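Local coordinates for uncharacterized ParM protein (Staphylococcus aureus, PDB 3JS6), which probably polymerises into actin-like filaments that drive the segregation of plasmid DNA during partition, at residues E62-G67 / F92-E97. Numbering follows the deposited sequence.
Sequences EVLLFG and FKDLVE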
ATOM      1  N   GLU A  62       6.501 -16.244  21.750  1.00 29.15           N
ATOM      2  CA  GLU A  62       6.869 -15.459  20.586  1.00 32.30           C
ATOM      3  C   GLU A  62       6.405 -14.025  20.682  1.00 29.73           C
ATOM      4  O   GLU A  62       5.237 -13.715  20.452  1.00 27.08           O
ATOM      5  CB  GLU A  62       6.294 -16.065  19.309  1.00 28.41           C
ATOM      6  CG  GLU A  62       6.743 -15.320  18.057  1.00 37.91           C
ATOM      7  CD  GLU A  62       6.324 -16.003  16.777  1.00 34.72           C
ATOM      8  OE1 GLU A  62       7.206 -16.558  16.077  1.00 36.12           O
ATOM      9  OE2 GLU A  62       5.118 -15.990  16.469  1.00 38.68           O
ATOM     10  N   VAL A  63       7.324 -13.139  21.010  1.00 25.49           N
ATOM     11  CA  VAL A  63       6.968 -11.729  21.101  1.00 24.11           C
ATOM     12  C   VAL A  63       7.418 -11.124  19.779  1.00 23.52           C
ATOM     13  O   VAL A  63       8.612 -10.947  19.550  1.00 24.14           O
ATOM     14  CB  VAL A  63       7.683 -11.064  22.283  1.00 30.17           C
ATOM     15  CG1 VAL A  63       7.270  -9.606  22.396  1.00 29.52           C
ATOM     16  CG2 VAL A  63       7.340 -11.808  23.559  1.00 31.84           C
ATOM     17  N   LEU A  64       6.461 -10.845  18.895  1.00 16.78           N
ATOM     18  CA  LEU A  64       6.777 -10.285  17.581  1.00 18.10           C
ATOM     19  C   LEU A  64       7.148  -8.796  17.695  1.00 20.11           C
ATOM     20  O   LEU A  64       6.637  -8.102  18.563  1.00 21.05           O
ATOM     21  CB  LEU A  64       5.574 -10.464  16.646  1.00 20.92           C
ATOM     22  CG  LEU A  64       5.171 -11.902  16.249  1.00 22.52           C
ATOM     23  CD1 LEU A  64       3.829 -11.884  15.479  1.00 20.48           C
ATOM     24  CD2 LEU A  64       6.253 -12.495  15.374  1.00 20.83           C
ATOM     25  N   LEU A  65       8.020  -8.322  16.807  1.00 19.88           N
ATOM     26  CA  LEU A  65       8.461  -6.921  16.798  1.00 24.92           C
ATOM     27  C   LEU A  65       8.116  -6.309  15.451  1.00 20.58           C
ATOM     28  O   LEU A  65       8.490  -6.845  14.393  1.00 20.38           O
ATOM     29  CB  LEU A  65       9.976  -6.845  17.034  1.00 18.26           C
ATOM     30  CG  LEU A  65      10.352  -7.260  18.455  1.00 20.34           C
ATOM     31  CD1 LEU A  65      11.871  -7.374  18.586  1.00 24.20           C
ATOM     32  CD2 LEU A  65       9.773  -6.201  19.434  1.00 20.11           C
ATOM     33  N   PHE A  66       7.426  -5.176  15.488  1.00 18.79           N
ATOM     34  CA  PHE A  66       6.983  -4.514  14.261  1.00 18.20           C
ATOM     35  C   PHE A  66       6.926  -3.007  14.459  1.00 19.23           C
ATOM     36  O   PHE A  66       6.396  -2.525  15.463  1.00 21.77           O
ATOM     37  CB  PHE A  66       5.592  -5.052  13.899  1.00 24.55           C
ATOM     38  CG  PHE A  66       5.023  -4.512  12.616  1.00 25.41           C
ATOM     39  CD1 PHE A  66       5.701  -4.657  11.413  1.00 25.90           C
ATOM     40  CD2 PHE A  66       3.786  -3.871  12.613  1.00 30.84           C
ATOM     41  CE1 PHE A  66       5.148  -4.165  10.217  1.00 21.59           C
ATOM     42  CE2 PHE A  66       3.232  -3.384  11.429  1.00 23.65           C
ATOM     43  CZ  PHE A  66       3.922  -3.535  10.228  1.00 22.55           C
ATOM     44  N   GLY A  67       7.466  -2.266  13.495  1.00 18.90           N
ATOM     45  CA  GLY A  67       7.473  -0.813  13.588  1.00 17.51           C
ATOM     46  C   GLY A  67       8.614  -0.187  12.797  1.00 24.52           C
ATOM     47  O   GLY A  67       9.565  -0.868  12.384  1.00 20.54           O
ATOM     48  N   PHE A  92       4.522 -13.488   6.429  1.00 28.43           N
ATOM     49  CA  PHE A  92       3.405 -12.646   6.038  1.00 26.35           C
ATOM     50  C   PHE A  92       2.240 -12.791   6.993  1.00 28.13           C
ATOM     51  O   PHE A  92       1.592 -11.796   7.341  1.00 27.52           O
ATOM     52  CB  PHE A  92       2.959 -12.975   4.608  1.00 27.69           C
ATOM     53  CG  PHE A  92       1.815 -12.118   4.121  1.00 23.67           C
ATOM     54  CD1 PHE A  92       0.515 -12.609   4.110  1.00 30.89           C
ATOM     55  CD2 PHE A  92       2.045 -10.826   3.678  1.00 27.84           C
ATOM     56  CE1 PHE A  92      -0.542 -11.824   3.657  1.00 21.39           C
ATOM     57  CE2 PHE A  92       0.988 -10.034   3.222  1.00 30.09           C
ATOM     58  CZ  PHE A  92      -0.306 -10.540   3.215  1.00 24.18           C
ATOM     59  N   LYS A  93       1.952 -14.017   7.412  1.00 19.21           N
ATOM     60  CA  LYS A  93       0.855 -14.201   8.350  1.00 24.96           C
ATOM     61  C   LYS A  93       1.093 -13.407   9.628  1.00 20.64           C
ATOM     62  O   LYS A  93       0.158 -12.827  10.168  1.00 19.40           O
ATOM     63  CB  LYS A  93       0.651 -15.683   8.668  1.00 27.65           C
ATOM     64  CG  LYS A  93       0.083 -16.438   7.471  1.00 38.60           C
ATOM     65  CD  LYS A  93      -0.326 -17.862   7.801  1.00 42.44           C
ATOM     66  CE  LYS A  93       0.846 -18.802   7.863  1.00 48.14           C
ATOM     67  NZ  LYS A  93       0.342 -20.194   7.999  1.00 52.22           N
ATOM     68  N   ASP A  94       2.338 -13.371  10.108  1.00 22.00           N
ATOM     69  CA  ASP A  94       2.648 -12.624  11.327  1.00 21.68           C
ATOM     70  C   ASP A  94       2.503 -11.117  11.069  1.00 19.97           C
ATOM     71  O   ASP A  94       2.010 -10.374  11.923  1.00 23.27           O
ATOM     72  CB  ASP A  94       4.074 -12.934  11.816  1.00 19.35           C
ATOM     73  CG  ASP A  94       4.213 -14.351  12.407  1.00 34.59           C
ATOM     74  OD1 ASP A  94       5.359 -14.824  12.568  1.00 31.31           O
ATOM     75  OD2 ASP A  94       3.187 -14.992  12.727  1.00 35.83           O
ATOM     76  N   LEU A  95       2.947 -10.675   9.895  1.00 19.68           N
ATOM     77  CA  LEU A  95       2.842  -9.280   9.501  1.00 23.52           C
ATOM     78  C   LEU A  95       1.354  -8.852   9.542  1.00 22.93           C
ATOM     79  O   LEU A  95       1.009  -7.775  10.038  1.00 22.53           O
ATOM     80  CB  LEU A  95       3.371  -9.092   8.085  1.00 23.41           C
ATOM     81  CG  LEU A  95       3.222  -7.676   7.483  1.00 25.37           C
ATOM     82  CD1 LEU A  95       4.155  -6.689   8.219  1.00 28.13           C
ATOM     83  CD2 LEU A  95       3.576  -7.714   5.992  1.00 24.81           C
ATOM     84  N   VAL A  96       0.480  -9.695   9.008  1.00 19.12           N
ATOM     85  CA  VAL A  96      -0.954  -9.377   9.004  1.00 19.02           C
ATOM     86  C   VAL A  96      -1.468  -9.201  10.444  1.00 17.87           C
ATOM     87  O   VAL A  96      -2.165  -8.222  10.746  1.00 20.82           O
ATOM     88  CB  VAL A  96      -1.760 -10.476   8.269  1.00 17.71           C
ATOM     89  CG1 VAL A  96      -3.273 -10.243   8.460  1.00 17.87           C
ATOM     90  CG2 VAL A  96      -1.428 -10.449   6.785  1.00 22.38           C
ATOM     91  N   GLU A  97      -1.131 -10.134  11.339  1.00 17.81           N
ATOM     92  CA  GLU A  97      -1.568 -10.009  12.736  1.00 17.17           C
ATOM     93  C   GLU A  97      -1.045  -8.719  13.412  1.00 17.36           C
ATOM     94  O   GLU A  97      -1.798  -8.048  14.121  1.00 16.40           O
ATOM     95  CB  GLU A  97      -1.124 -11.214  13.584  1.00 24.32           C
ATOM     96  CG  GLU A  97      -1.716 -12.556  13.164  1.00 25.44           C
ATOM     97  CD  GLU A  97      -3.222 -12.544  13.162  1.00 30.58           C
ATOM     98  OE1 GLU A  97      -3.799 -12.120  14.178  1.00 32.10           O
ATOM     99  OE2 GLU A  97      -3.821 -12.949  12.144  1.00 37.61           O
TER
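L64 sets both of its methyls against D94, the acid lying crosswise to the leucine at roughly a right angle. CD1 of L64 rests 3.8 Å from CB of D94, while CD2 of L64 reaches the carboxylate itself, 3.8 Å from OD1 of D94. One branch thus packs on the aliphatic root of the aspartate and the other on its charged end. Two residues along the strand, F66 meets L95. CB of F66 points toward the helix, and with CG anti to the backbone N (chi1 -177°) the ring is placed against L95, which, although its CB starts out pointing away from the strand, bends methyl CD1 back to it. That methyl lies 3.4 Å from CE1 of F66 and 3.7 Å from CZ of F66, a tight apolar contact in which the methyl comes in obliquely to the ring. At the other end of the segment, E62 stretches out extended, and its OE2 stops 4.1 Å from OD1 of D94; the two carboxylates approach from opposite directions with planes 83° apart.

E62, L64 and F66 all face the helix 90-104, which lies against this side of the sheet in the actin-like N-terminal region. The strand 64-66 sits between strands 23-33 and 52-56, pairing antiparallel with both; I31 also touches L64 and D94, and C98, one turn after D94, touches both L64 and F66. K90 forms long, weak ion pairs with both E62 and D94, and R33 forms another with E62.

Across these two segments the contact is held by van der Waals packing, F66 on L95 and L64 on D94, the latter partly against a charged carboxylate. The facing acids add no attraction of their own; the weak pairs with K90 and R33 probably offset part of their repulsion.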